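Local structure of Tubulin/ftsz, gtpase (Methanosaeta thermophila, 3ZID) at residues 44-49 and 94-99; 201-206 and 276-281; 281-286 and 311-316. The protein binds GTP, belongs to the CetZ branch of the tubulin/FtsZ GTPases, and is probably involved in controlling cell shape. All coordinates share one frame; numbering follows the deposited sequence.

In the fold
The three contacts follow one another along the chain and are spread over the two domains of the tubulin/FtsZ fold. Contact 1 packs strand 42-49 against helix 79-98 in the nucleotide-binding domain; its centre is about 27 Å from that of contact 2 and about 37 Å from that of contact 3. Contact 2 joins helix 186-210, the long core helix between the domains, to strand 270-279 of the second domain's mixed sheet. Contact 3 follows at the end of that strand, about 10 Å away between centres. Contacts 2 and 3 share Arg-281 and touch through Gln-278 and Arg-315, so residues facing the core helix and the connections ending these two inner strands form one continuous region.

Contact 1. Residues 44-49 and 94-99; sequences ETIAIN and LEEIEK
The carboxylate of Glu-96, the one flat side-chain group among the residues that meet here, takes no part in touching Ile-46, which meets the methylene of Glu-96 instead, CD1 of Ile-46 lying 3.9 Å from CG of Glu-96. The setting is the Rossmann-like GTPase domain of the tubulin/FtsZ family, with helix 79-98 packed on strand 42-49 of the parallel sheet. The Glu-96 chain is bent at chi2 (53°), which turns its carboxylate off the apolar contact, and OE2 forms a salt bridge with Arg-100. Glu-96 thus gives its methylene to the buried layer and its charge to Arg-100.

Ile-46 reaches the helix because its CG1 stands anti to the carbonyl carbon and the chain runs on extended (chi2 173°), sending CD1 outward from the strand. Ile-97 packs also on Leu-5 and Leu-7 of strand 3-9 and on Leu-128 of helix 117-131, which continues the hydrophobic layer over the neighbouring strand. Further along strand 42-49, Asn-49 hydrogen-bonds the GTP-binding Asn-14. Against the helix, the CD1 methyl of Ile-46 ends 4.1 Å from CG1 of Ile-97.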
ATOM      1  N   GLU A  44      -9.215  13.063   8.602  1.00 35.73           N
ATOM      2  CA  GLU A  44     -10.296  13.016   7.624  1.00 35.14           C
ATOM      3  C   GLU A  44     -10.131  11.827   6.689  1.00 32.35           C
ATOM      4  O   GLU A  44      -9.022  11.461   6.307  1.00 27.54           O
ATOM      5  CB  GLU A  44     -10.336  14.311   6.810  1.00 43.54           C
ATOM      6  CG  GLU A  44     -10.545  15.559   7.656  1.00 49.62           C
ATOM      7  CD  GLU A  44     -12.002  15.831   7.969  1.00 51.68           C
ATOM      8  OE1 GLU A  44     -12.865  15.021   7.585  1.00 54.42           O
ATOM      9  OE2 GLU A  44     -12.286  16.850   8.624  1.00 61.75           O
ATOM     10  N   THR A  45     -11.248  11.210   6.341  1.00 27.38           N
ATOM     11  CA  THR A  45     -11.220  10.054   5.486  1.00 31.01           C
ATOM     12  C   THR A  45     -12.192  10.257   4.350  1.00 28.03           C
ATOM     13  O   THR A  45     -13.331  10.662   4.572  1.00 26.57           O
ATOM     14  CB  THR A  45     -11.598   8.782   6.260  1.00 33.96           C
ATOM     15  OG1 THR A  45     -12.941   8.891   6.742  1.00 31.40           O
ATOM     16  CG2 THR A  45     -10.657   8.578   7.437  1.00 28.78           C
ATOM     17  N   ILE A  46     -11.737   9.991   3.130  1.00 27.87           N
ATOM     18  CA  ILE A  46     -12.628   9.988   1.978  1.00 24.86           C
ATOM     19  C   ILE A  46     -12.410   8.722   1.190  1.00 21.98           C
ATOM     20  O   ILE A  46     -11.290   8.419   0.809  1.00 23.23           O
ATOM     21  CB  ILE A  46     -12.401  11.178   1.049  1.00 26.01           C
ATOM     22  CG1 ILE A  46     -12.456  12.482   1.837  1.00 25.50           C
ATOM     23  CG2 ILE A  46     -13.477  11.207  -0.056  1.00 20.95           C
ATOM     24  CD1 ILE A  46     -12.062  13.668   1.001  1.00 31.61           C
ATOM     25  N   ALA A  47     -13.483   7.962   0.999  1.00 22.36           N
ATOM     26  CA  ALA A  47     -13.458   6.805   0.132  1.00 19.92           C
ATOM     27  C   ALA A  47     -13.876   7.254  -1.267  1.00 24.04           C
ATOM     28  O   ALA A  47     -14.977   7.752  -1.462  1.00 24.63           O
ATOM     29  CB  ALA A  47     -14.397   5.759   0.648  1.00 22.08           C
ATOM     30  N   ILE A  48     -12.999   7.067  -2.242  1.00 27.13           N
ATOM     31  CA  ILE A  48     -13.285   7.506  -3.602  1.00 22.78           C
ATOM     32  C   ILE A  48     -13.406   6.278  -4.511  1.00 20.08           C
ATOM     33  O   ILE A  48     -12.576   5.363  -4.454  1.00 22.33           O
ATOM     34  CB  ILE A  48     -12.182   8.477  -4.087  1.00 25.51           C
ATOM     35  CG1 ILE A  48     -11.985   9.587  -3.045  1.00 25.40           C
ATOM     36  CG2 ILE A  48     -12.535   9.058  -5.465  1.00 27.72           C
ATOM     37  CD1 ILE A  48     -10.813  10.514  -3.280  1.00 20.73           C
ATOM     38  N   ASN A  49     -14.453   6.257  -5.339  1.00 23.44           N
ATOM     39  CA  ASN A  49     -14.689   5.154  -6.267  1.00 23.46           C
ATOM     40  C   ASN A  49     -15.577   5.543  -7.449  1.00 28.39           C
ATOM     41  O   ASN A  49     -16.413   6.435  -7.346  1.00 33.63           O
ATOM     42  CB  ASN A  49     -15.324   3.970  -5.532  1.00 22.04           C
ATOM     43  CG  ASN A  49     -14.900   2.631  -6.102  1.00 27.98           C
ATOM     44  OD1 ASN A  49     -14.725   2.476  -7.319  1.00 26.93           O
ATOM     45  ND2 ASN A  49     -14.703   1.653  -5.220  1.00 22.44           N
ATOM     46  N   LEU A  94     -10.748  16.942  -6.348  1.00 41.67           N
ATOM     47  CA  LEU A  94      -9.931  17.895  -5.598  1.00 47.25           C
ATOM     48  C   LEU A  94     -10.736  18.886  -4.749  1.00 50.94           C
ATOM     49  O   LEU A  94     -10.305  19.276  -3.654  1.00 51.61           O
ATOM     50  CB  LEU A  94      -9.000  18.650  -6.546  1.00 49.31           C
ATOM     51  CG  LEU A  94      -7.915  17.796  -7.189  1.00 48.69           C
ATOM     52  CD1 LEU A  94      -7.248  18.566  -8.316  1.00 55.77           C
ATOM     53  CD2 LEU A  94      -6.904  17.447  -6.135  1.00 41.79           C
ATOM     54  N   GLU A  95     -11.898  19.282  -5.251  1.00 51.24           N
ATOM     55  CA  GLU A  95     -12.786  20.173  -4.515  1.00 53.75           C
ATOM     56  C   GLU A  95     -13.205  19.541  -3.192  1.00 45.18           C
ATOM     57  O   GLU A  95     -13.177  20.183  -2.140  1.00 40.77           O
ATOM     58  CB  GLU A  95     -14.010  20.521  -5.361  1.00 59.84           C
ATOM     59  CG  GLU A  95     -15.125  21.187  -4.589  1.00 74.10           C
ATOM     60  CD  GLU A  95     -16.263  21.643  -5.487  1.00 88.12           C
ATOM     61  OE1 GLU A  95     -16.158  21.453  -6.722  1.00 91.70           O
ATOM     62  OE2 GLU A  95     -17.250  22.204  -4.961  1.00 92.67           O
ATOM     63  N   GLU A  96     -13.572  18.266  -3.252  1.00 44.79           N
ATOM     64  CA  GLU A  96     -14.001  17.541  -2.069  1.00 48.86           C
ATOM     65  C   GLU A  96     -12.912  17.504  -1.008  1.00 46.40           C
ATOM     66  O   GLU A  96     -13.190  17.600   0.192  1.00 46.45           O
ATOM     67  CB  GLU A  96     -14.425  16.118  -2.440  1.00 57.61           C
ATOM     68  CG  GLU A  96     -14.877  15.280  -1.250  1.00 68.46           C
ATOM     69  CD  GLU A  96     -15.957  15.938  -0.413  1.00 77.47           C
ATOM     70  OE1 GLU A  96     -16.817  16.644  -0.987  1.00 80.36           O
ATOM     71  OE2 GLU A  96     -15.921  15.766   0.829  1.00 76.20           O
ATOM     72  N   ILE A  97     -11.670  17.372  -1.454  1.00 45.92           N
ATOM     73  CA  ILE A  97     -10.531  17.375  -0.545  1.00 42.45           C
ATOM     74  C   ILE A  97     -10.303  18.754   0.063  1.00 41.12           C
ATOM     75  O   ILE A  97     -10.170  18.891   1.280  1.00 36.91           O
ATOM     76  CB  ILE A  97      -9.264  16.905  -1.273  1.00 36.22           C
ATOM     77  CG1 ILE A  97      -9.414  15.430  -1.643  1.00 31.98           C
ATOM     78  CG2 ILE A  97      -8.029  17.170  -0.430  1.00 27.76           C
ATOM     79  CD1 ILE A  97      -8.455  14.957  -2.691  1.00 36.08           C
ATOM     80  N   GLU A  98     -10.288  19.780  -0.786  1.00 48.40           N
ATOM     81  CA  GLU A  98     -10.037  21.146  -0.326  1.00 52.88           C
ATOM     82  C   GLU A  98     -11.090  21.668   0.654  1.00 49.62           C
ATOM     83  O   GLU A  98     -10.789  22.506   1.499  1.00 51.11           O
ATOM     84  CB  GLU A  98      -9.850  22.094  -1.509  1.00 63.68           C
ATOM     85  CG  GLU A  98      -8.513  21.891  -2.207  1.00 78.63           C
ATOM     86  CD  GLU A  98      -8.470  22.469  -3.608  1.00 93.69           C
ATOM     87  OE1 GLU A  98      -9.517  22.953  -4.094  1.00100.77           O
ATOM     88  OE2 GLU A  98      -7.382  22.446  -4.222  1.00 95.55           O
ATOM     89  N   LYS A  99     -12.309  21.147   0.563  1.00 53.16           N
ATOM     90  CA  LYS A  99     -13.371  21.517   1.498  1.00 54.23           C
ATOM     91  C   LYS A  99     -13.022  21.187   2.946  1.00 52.35           C
ATOM     92  O   LYS A  99     -13.601  21.759   3.867  1.00 47.45           O
ATOM     93  CB  LYS A  99     -14.666  20.773   1.160  1.00 56.91           C
ATOM     94  CG  LYS A  99     -15.331  21.178  -0.139  1.00 62.12           C
ATOM     95  CD  LYS A  99     -16.660  20.455  -0.308  1.00 65.89           C
ATOM     96  CE  LYS A  99     -17.382  20.906  -1.570  1.00 72.88           C
ATOM     97  NZ  LYS A  99     -18.712  20.250  -1.711  1.00 75.84           N
TER

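Contact 2. Residues 201-206 and 276-281; sequences LLFLIE and VIQGSR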
ATOM      1  N   LEU A 201      -1.461   1.525  10.297  1.00 11.78           N
ATOM      2  CA  LEU A 201      -1.557   2.944   9.951  1.00 12.79           C
ATOM      3  C   LEU A 201      -2.012   3.774  11.150  1.00 13.58           C
ATOM      4  O   LEU A 201      -1.535   4.885  11.374  1.00 14.23           O
ATOM      5  CB  LEU A 201      -2.538   3.170   8.796  1.00 15.59           C
ATOM      6  CG  LEU A 201      -2.121   2.724   7.385  1.00 23.01           C
ATOM      7  CD1 LEU A 201      -3.253   3.030   6.385  1.00 27.63           C
ATOM      8  CD2 LEU A 201      -0.816   3.380   6.978  1.00 19.26           C
ATOM      9  N   LEU A 202      -2.981   3.228  11.882  1.00 11.71           N
ATOM     10  CA  LEU A 202      -3.489   3.887  13.080  1.00 17.64           C
ATOM     11  C   LEU A 202      -2.419   3.995  14.159  1.00 12.90           C
ATOM     12  O   LEU A 202      -2.297   5.025  14.819  1.00 18.08           O
ATOM     13  CB  LEU A 202      -4.735   3.177  13.594  1.00 16.25           C
ATOM     14  CG  LEU A 202      -5.955   3.521  12.736  1.00 15.43           C
ATOM     15  CD1 LEU A 202      -7.123   2.619  13.091  1.00 17.01           C
ATOM     16  CD2 LEU A 202      -6.310   5.008  12.931  1.00 17.73           C
ATOM     17  N   PHE A 203      -1.623   2.946  14.311  1.00 14.31           N
ATOM     18  CA  PHE A 203      -0.493   2.964  15.236  1.00 16.79           C
ATOM     19  C   PHE A 203       0.484   4.061  14.753  1.00 19.51           C
ATOM     20  O   PHE A 203       0.945   4.885  15.544  1.00 17.41           O
ATOM     21  CB  PHE A 203       0.157   1.566  15.258  1.00 20.34           C
ATOM     22  CG  PHE A 203       1.230   1.368  16.312  1.00 22.44           C
ATOM     23  CD1 PHE A 203       1.628   2.388  17.148  1.00 24.10           C
ATOM     24  CD2 PHE A 203       1.831   0.126  16.458  1.00 21.07           C
ATOM     25  CE1 PHE A 203       2.624   2.180  18.115  1.00 25.38           C
ATOM     26  CE2 PHE A 203       2.822  -0.091  17.411  1.00 20.57           C
ATOM     27  CZ  PHE A 203       3.223   0.946  18.235  1.00 17.62           C
ATOM     28  N   LEU A 204       0.793   4.077  13.460  1.00 20.00           N
ATOM     29  CA  LEU A 204       1.702   5.090  12.900  1.00 19.15           C
ATOM     30  C   LEU A 204       1.242   6.536  13.177  1.00 21.24           C
ATOM     31  O   LEU A 204       2.029   7.383  13.592  1.00 19.60           O
ATOM     32  CB  LEU A 204       1.867   4.879  11.402  1.00 15.59           C
ATOM     33  CG  LEU A 204       2.722   5.900  10.637  1.00 20.82           C
ATOM     34  CD1 LEU A 204       4.136   5.967  11.210  1.00 20.56           C
ATOM     35  CD2 LEU A 204       2.738   5.564   9.130  1.00 17.60           C
ATOM     36  N   ILE A 205      -0.034   6.803  12.939  1.00 17.03           N
ATOM     37  CA  ILE A 205      -0.605   8.108  13.184  1.00 16.72           C
ATOM     38  C   ILE A 205      -0.535   8.474  14.667  1.00 17.88           C
ATOM     39  O   ILE A 205      -0.107   9.563  15.013  1.00 17.40           O
ATOM     40  CB  ILE A 205      -2.059   8.141  12.693  1.00 19.17           C
ATOM     41  CG1 ILE A 205      -2.089   8.109  11.161  1.00 18.41           C
ATOM     42  CG2 ILE A 205      -2.778   9.385  13.202  1.00 21.48           C
ATOM     43  CD1 ILE A 205      -3.392   7.593  10.596  1.00 19.87           C
ATOM     44  N   GLU A 206      -0.914   7.538  15.534  1.00 15.68           N
ATOM     45  CA  GLU A 206      -0.814   7.729  16.988  1.00 20.19           C
ATOM     46  C   GLU A 206       0.610   8.077  17.433  1.00 17.42           C
ATOM     47  O   GLU A 206       0.825   9.041  18.157  1.00 27.95           O
ATOM     48  CB  GLU A 206      -1.317   6.487  17.730  1.00 19.38           C
ATOM     49  CG  GLU A 206      -1.461   6.696  19.240  1.00 33.04           C
ATOM     50  CD  GLU A 206      -2.277   5.609  19.917  1.00 40.57           C
ATOM     51  OE1 GLU A 206      -1.990   4.412  19.700  1.00 35.43           O
ATOM     52  OE2 GLU A 206      -3.207   5.962  20.671  1.00 49.76           O
ATOM     53  N   VAL A 276       9.091   2.209  16.650  1.00 18.54           N
ATOM     54  CA  VAL A 276       8.301   2.821  17.707  1.00 19.70           C
ATOM     55  C   VAL A 276       7.891   1.744  18.691  1.00 22.69           C
ATOM     56  O   VAL A 276       7.317   0.734  18.297  1.00 16.82           O
ATOM     57  CB  VAL A 276       7.013   3.507  17.160  1.00 16.94           C
ATOM     58  CG1 VAL A 276       6.235   4.187  18.303  1.00 17.88           C
ATOM     59  CG2 VAL A 276       7.363   4.511  16.096  1.00 21.77           C
ATOM     60  N   ILE A 277       8.232   1.950  19.962  1.00 19.26           N
ATOM     61  CA  ILE A 277       7.845   1.047  21.041  1.00 17.93           C
ATOM     62  C   ILE A 277       6.759   1.708  21.872  1.00 18.61           C
ATOM     63  O   ILE A 277       6.920   2.837  22.345  1.00 20.79           O
ATOM     64  CB  ILE A 277       9.013   0.748  22.006  1.00 22.92           C
ATOM     65  CG1 ILE A 277      10.305   0.488  21.241  1.00 22.18           C
ATOM     66  CG2 ILE A 277       8.655  -0.434  22.931  1.00 23.50           C
ATOM     67  CD1 ILE A 277      10.411  -0.915  20.769  1.00 40.15           C
ATOM     68  N   GLN A 278       5.650   1.010  22.038  1.00 12.74           N
ATOM     69  CA  GLN A 278       4.531   1.554  22.783  1.00 19.91           C
ATOM     70  C   GLN A 278       4.090   0.578  23.850  1.00 16.99           C
ATOM     71  O   GLN A 278       3.948  -0.608  23.575  1.00 15.15           O
ATOM     72  CB  GLN A 278       3.366   1.834  21.837  1.00 16.78           C
ATOM     73  CG  GLN A 278       2.143   2.417  22.512  1.00 20.84           C
ATOM     74  CD  GLN A 278       1.043   2.733  21.507  1.00 25.42           C
ATOM     75  OE1 GLN A 278       0.507   1.849  20.852  1.00 27.55           O
ATOM     76  NE2 GLN A 278       0.739   4.011  21.359  1.00 24.63           N
ATOM     77  N   GLY A 279       3.824   1.075  25.055  1.00 14.53           N
ATOM     78  CA  GLY A 279       3.304   0.206  26.094  1.00 18.38           C
ATOM     79  C   GLY A 279       3.355   0.852  27.466  1.00 18.20           C
ATOM     80  O   GLY A 279       3.792   1.996  27.583  1.00 17.71           O
ATOM     81  N   SER A 280       2.876   0.135  28.484  1.00 16.98           N
ATOM     82  CA  SER A 280       2.918   0.644  29.859  1.00 16.43           C
ATOM     83  C   SER A 280       4.338   0.992  30.241  1.00 13.65           C
ATOM     84  O   SER A 280       5.283   0.321  29.844  1.00 18.43           O
ATOM     85  CB  SER A 280       2.333  -0.363  30.851  1.00 16.78           C
ATOM     86  OG  SER A 280       0.974  -0.626  30.560  1.00 18.07           O
ATOM     87  N   ARG A 281       4.481   2.047  31.029  1.00 17.92           N
ATOM     88  CA  ARG A 281       5.787   2.572  31.392  1.00 19.01           C
ATOM     89  C   ARG A 281       6.663   1.473  32.034  1.00 22.17           C
ATOM     90  O   ARG A 281       7.879   1.422  31.834  1.00 20.81           O
ATOM     91  CB  ARG A 281       5.601   3.759  32.356  1.00 13.89           C
ATOM     92  CG  ARG A 281       6.861   4.495  32.774  1.00 15.83           C
ATOM     93  CD  ARG A 281       6.528   5.547  33.854  1.00 17.73           C
ATOM     94  NE  ARG A 281       5.618   6.598  33.414  1.00 18.52           N
ATOM     95  CZ  ARG A 281       5.956   7.680  32.707  1.00 17.51           C
ATOM     96  NH1 ARG A 281       7.216   7.904  32.328  1.00 13.14           N
ATOM     97  NH2 ARG A 281       5.018   8.557  32.385  1.00 14.82           N
TER
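OE1 of Glu-206 is approached by three nitrogen groups: NE2 of Gln-278 donates a weak hydrogen bond to it at 3.2 Å (N-H...O angle 158°), Lys-310 forms a salt bridge with it, and Arg-315 adds a long, weak ion pair. The carboxylate stands almost perpendicular to the Gln-278 amide, with 83° between the two planes. The other end of that amide is also engaged, since OE1 of Gln-278 accepts a hydrogen bond from NE of Arg-315, whose guanidinium group also makes a cation-pi contact with Phe-203. The rotation of the amide about its last torsion is probably restricted, chiefly by this second bond.

Gln-278 gets there fully extended, its CG anti to the backbone N and its CD anti to CA, which runs the chain straight out from strand 270-279 toward the helix. Along the way it passes the ring of Phe-203 in the opposite sense, its CB 3.7 Å from CZ of Phe-203. The amide plane is nearly parallel to the ring plane, and OE1 of Gln-278 comes to 3.5 Å from CE1 of Phe-203. Val-276, two residues earlier on the same side of the strand, places CG1 4.1 Å from CE1 of Phe-203.

The axes of 201-206 and 276-279 cross at 91°, 10.3 Å apart at closest approach. A leucine in place of Gln-278 would probably leave NE of Arg-315 without this acceptor and OE1 of Glu-206 without its amide donor. Buried between the core helix and the second domain's sheet, the glutamine thus links an acid on the helix to a guanidinium on the adjacent strand, and the negative charge of Glu-206 is probably balanced chiefly by Lys-310.

Contact 3. Residues 281-286 and 311-316; sequences REYLNV and KGEPRV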
ATOM      1  N   ARG A 281       4.481   2.047  31.029  1.00 17.92           N
ATOM      2  CA  ARG A 281       5.787   2.572  31.392  1.00 19.01           C
ATOM      3  C   ARG A 281       6.663   1.473  32.034  1.00 22.17           C
ATOM      4  O   ARG A 281       7.879   1.422  31.834  1.00 20.81           O
ATOM      5  CB  ARG A 281       5.601   3.759  32.356  1.00 13.89           C
ATOM      6  CG  ARG A 281       6.861   4.495  32.774  1.00 15.83           C
ATOM      7  CD  ARG A 281       6.528   5.547  33.854  1.00 17.73           C
ATOM      8  NE  ARG A 281       5.618   6.598  33.414  1.00 18.52           N
ATOM      9  CZ  ARG A 281       5.956   7.680  32.707  1.00 17.51           C
ATOM     10  NH1 ARG A 281       7.216   7.904  32.328  1.00 13.14           N
ATOM     11  NH2 ARG A 281       5.018   8.557  32.385  1.00 14.82           N
ATOM     12  N   GLU A 282       6.054   0.593  32.821  1.00 14.76           N
ATOM     13  CA  GLU A 282       6.869  -0.387  33.541  1.00 23.43           C
ATOM     14  C   GLU A 282       7.579  -1.357  32.584  1.00 24.28           C
ATOM     15  O   GLU A 282       8.577  -1.955  32.928  1.00 23.06           O
ATOM     16  CB  GLU A 282       6.062  -1.134  34.608  1.00 26.47           C
ATOM     17  CG  GLU A 282       4.891  -1.948  34.080  1.00 29.06           C
ATOM     18  CD  GLU A 282       3.601  -1.140  34.002  1.00 37.35           C
ATOM     19  OE1 GLU A 282       3.667   0.123  34.001  1.00 32.67           O
ATOM     20  OE2 GLU A 282       2.523  -1.786  33.940  1.00 39.58           O
ATOM     21  N   TYR A 283       7.070  -1.493  31.371  1.00 19.03           N
ATOM     22  CA  TYR A 283       7.724  -2.348  30.393  1.00 17.66           C
ATOM     23  C   TYR A 283       8.863  -1.677  29.646  1.00 22.07           C
ATOM     24  O   TYR A 283       9.579  -2.349  28.908  1.00 24.23           O
ATOM     25  CB  TYR A 283       6.713  -2.825  29.374  1.00 19.90           C
ATOM     26  CG  TYR A 283       5.650  -3.716  29.946  1.00 24.35           C
ATOM     27  CD1 TYR A 283       5.989  -4.853  30.673  1.00 26.59           C
ATOM     28  CD2 TYR A 283       4.306  -3.450  29.719  1.00 19.84           C
ATOM     29  CE1 TYR A 283       5.021  -5.698  31.176  1.00 24.72           C
ATOM     30  CE2 TYR A 283       3.330  -4.287  30.219  1.00 25.02           C
ATOM     31  CZ  TYR A 283       3.696  -5.412  30.950  1.00 25.05           C
ATOM     32  OH  TYR A 283       2.726  -6.250  31.443  1.00 28.16           O
ATOM     33  N   LEU A 284       9.008  -0.364  29.801  1.00 15.52           N
ATOM     34  CA  LEU A 284       9.912   0.419  28.941  1.00 16.29           C
ATOM     35  C   LEU A 284      11.226   0.780  29.604  1.00 19.28           C
ATOM     36  O   LEU A 284      11.311   1.696  30.423  1.00 24.99           O
ATOM     37  CB  LEU A 284       9.221   1.684  28.426  1.00 17.84           C
ATOM     38  CG  LEU A 284       7.895   1.493  27.684  1.00 17.27           C
ATOM     39  CD1 LEU A 284       7.242   2.830  27.375  1.00 18.67           C
ATOM     40  CD2 LEU A 284       8.031   0.657  26.417  1.00 22.36           C
ATOM     41  N   ASN A 285      12.261   0.037  29.254  1.00 19.96           N
ATOM     42  CA  ASN A 285      13.601   0.278  29.744  1.00 20.89           C
ATOM     43  C   ASN A 285      14.374   0.959  28.625  1.00 27.97           C
ATOM     44  O   ASN A 285      14.746   0.312  27.641  1.00 25.13           O
ATOM     45  CB  ASN A 285      14.232  -1.070  30.112  1.00 29.03           C
ATOM     46  CG  ASN A 285      15.620  -0.942  30.715  1.00 39.98           C
ATOM     47  OD1 ASN A 285      16.395  -0.038  30.384  1.00 42.81           O
ATOM     48  ND2 ASN A 285      15.950  -1.876  31.598  1.00 45.97           N
ATOM     49  N   VAL A 286      14.566   2.268  28.751  1.00 21.25           N
ATOM     50  CA  VAL A 286      15.210   3.049  27.703  1.00 26.99           C
ATOM     51  C   VAL A 286      16.596   2.545  27.328  1.00 20.81           C
ATOM     52  O   VAL A 286      16.960   2.505  26.158  1.00 26.40           O
ATOM     53  CB  VAL A 286      15.270   4.547  28.071  1.00 26.29           C
ATOM     54  CG1 VAL A 286      15.801   5.357  26.896  1.00 19.42           C
ATOM     55  CG2 VAL A 286      13.908   5.021  28.461  1.00 33.68           C
ATOM     56  N   LYS A 311      -0.924   2.657  28.291  1.00 22.79           N
ATOM     57  CA  LYS A 311      -1.247   1.438  29.027  1.00 27.01           C
ATOM     58  C   LYS A 311      -1.483   0.217  28.142  1.00 28.22           C
ATOM     59  O   LYS A 311      -2.349   0.216  27.269  1.00 33.98           O
ATOM     60  CB  LYS A 311      -2.454   1.664  29.951  1.00 30.80           C
ATOM     61  CG  LYS A 311      -2.802   0.453  30.820  1.00 38.25           C
ATOM     62  CD  LYS A 311      -3.827   0.805  31.892  1.00 48.47           C
ATOM     63  CE  LYS A 311      -4.126  -0.377  32.822  1.00 54.25           C
ATOM     64  NZ  LYS A 311      -2.919  -0.814  33.587  1.00 58.44           N
ATOM     65  N   GLY A 312      -0.696  -0.828  28.379  1.00 27.59           N
ATOM     66  CA  GLY A 312      -0.878  -2.077  27.671  1.00 22.45           C
ATOM     67  C   GLY A 312       0.397  -2.872  27.557  1.00 21.76           C
ATOM     68  O   GLY A 312       1.490  -2.369  27.813  1.00 20.99           O
ATOM     69  N   GLU A 313       0.252  -4.121  27.137  1.00 24.76           N
ATOM     70  CA  GLU A 313       1.394  -4.965  26.829  1.00 25.19           C
ATOM     71  C   GLU A 313       2.077  -4.339  25.612  1.00 22.54           C
ATOM     72  O   GLU A 313       1.410  -3.822  24.727  1.00 21.78           O
ATOM     73  CB  GLU A 313       0.933  -6.389  26.535  1.00 30.60           C
ATOM     74  CG  GLU A 313      -0.066  -6.943  27.554  1.00 39.19           C
ATOM     75  CD  GLU A 313       0.494  -6.946  28.960  1.00 56.10           C
ATOM     76  OE1 GLU A 313       1.634  -7.413  29.148  1.00 63.54           O
ATOM     77  OE2 GLU A 313      -0.199  -6.474  29.883  1.00 63.64           O
ATOM     78  N   PRO A 314       3.411  -4.332  25.601  1.00 19.12           N
ATOM     79  CA  PRO A 314       4.143  -3.614  24.559  1.00 17.52           C
ATOM     80  C   PRO A 314       3.868  -4.096  23.131  1.00 25.21           C
ATOM     81  O   PRO A 314       3.624  -5.275  22.898  1.00 19.14           O
ATOM     82  CB  PRO A 314       5.610  -3.832  24.932  1.00 25.38           C
ATOM     83  CG  PRO A 314       5.601  -4.985  25.935  1.00 30.14           C
ATOM     84  CD  PRO A 314       4.304  -4.911  26.625  1.00 22.79           C
ATOM     85  N   ARG A 315       3.873  -3.145  22.201  1.00 16.58           N
ATOM     86  CA  ARG A 315       3.802  -3.452  20.788  1.00 14.07           C
ATOM     87  C   ARG A 315       4.827  -2.577  20.070  1.00 15.52           C
ATOM     88  O   ARG A 315       5.235  -1.504  20.552  1.00 17.86           O
ATOM     89  CB  ARG A 315       2.398  -3.234  20.221  1.00 17.20           C
ATOM     90  CG  ARG A 315       1.874  -1.810  20.318  1.00 18.73           C
ATOM     91  CD  ARG A 315       0.607  -1.683  19.462  1.00 20.87           C
ATOM     92  NE  ARG A 315       0.087  -0.318  19.470  1.00 25.68           N
ATOM     93  CZ  ARG A 315      -0.953   0.086  18.746  1.00 24.15           C
ATOM     94  NH1 ARG A 315      -1.575  -0.775  17.954  1.00 22.44           N
ATOM     95  NH2 ARG A 315      -1.376   1.346  18.826  1.00 21.51           N
ATOM     96  N   VAL A 316       5.266  -3.056  18.920  1.00 14.67           N
ATOM     97  CA  VAL A 316       6.293  -2.377  18.172  1.00 14.77           C
ATOM     98  C   VAL A 316       5.813  -2.173  16.751  1.00 16.05           C
ATOM     99  O   VAL A 316       5.262  -3.081  16.121  1.00 15.73           O
ATOM    100  CB  VAL A 316       7.613  -3.184  18.155  1.00 18.48           C
ATOM    101  CG1 VAL A 316       8.668  -2.469  17.312  1.00 21.59           C
ATOM    102  CG2 VAL A 316       8.131  -3.385  19.580  1.00 19.88           C
TER
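Two side-chain torsions bring Tyr-283 and Glu-313 together: CG of Tyr-283 stands anti to its carbonyl carbon (chi1 -65°), swinging the ring toward 311-316, while the Glu-313 chain folds at chi2 (-58°) and carries its carboxylate back to the phenol, although its first bond leads away. The two segments are connections at the end of the second domain's mixed sheet. Residues 281-286 open the beta-alpha-beta crossover from strand 270-279 through helix 286-296 to strand 302-309; residues 311-314 lead into strand 315-322, which pairs with 270-279 on its other side.

The tyrosine ring is held on several sides. Over one face lies CD of Pro-314, 3.9 Å from the ring centroid in a CH-pi contact; the same carbon comes 3.4 Å from CD2 of Tyr-283. At the ring edge, near its plane, the carbonyl O of Gly-312 is 3.6 Å from CD2. The phenol OH is 2.8 Å from OE1 of Glu-313, whose carboxylate is turned 70° from the ring. Tyr-283 also touches Pro-244, and Pro-314 rests on Ile-246, so the contact also meets the start of helix 246-252 and the loop before it.

Gly-312 has backbone angles at which a CB would collide with the carbonyl O of Lys-311. Its N is hydrogen-bonded to OG of Ser-280, tying the two connections together beside the ring. The turn that presents Tyr-283 is closed by the backbone bond from N of Leu-284 to O of Arg-281, 2.9 Å long.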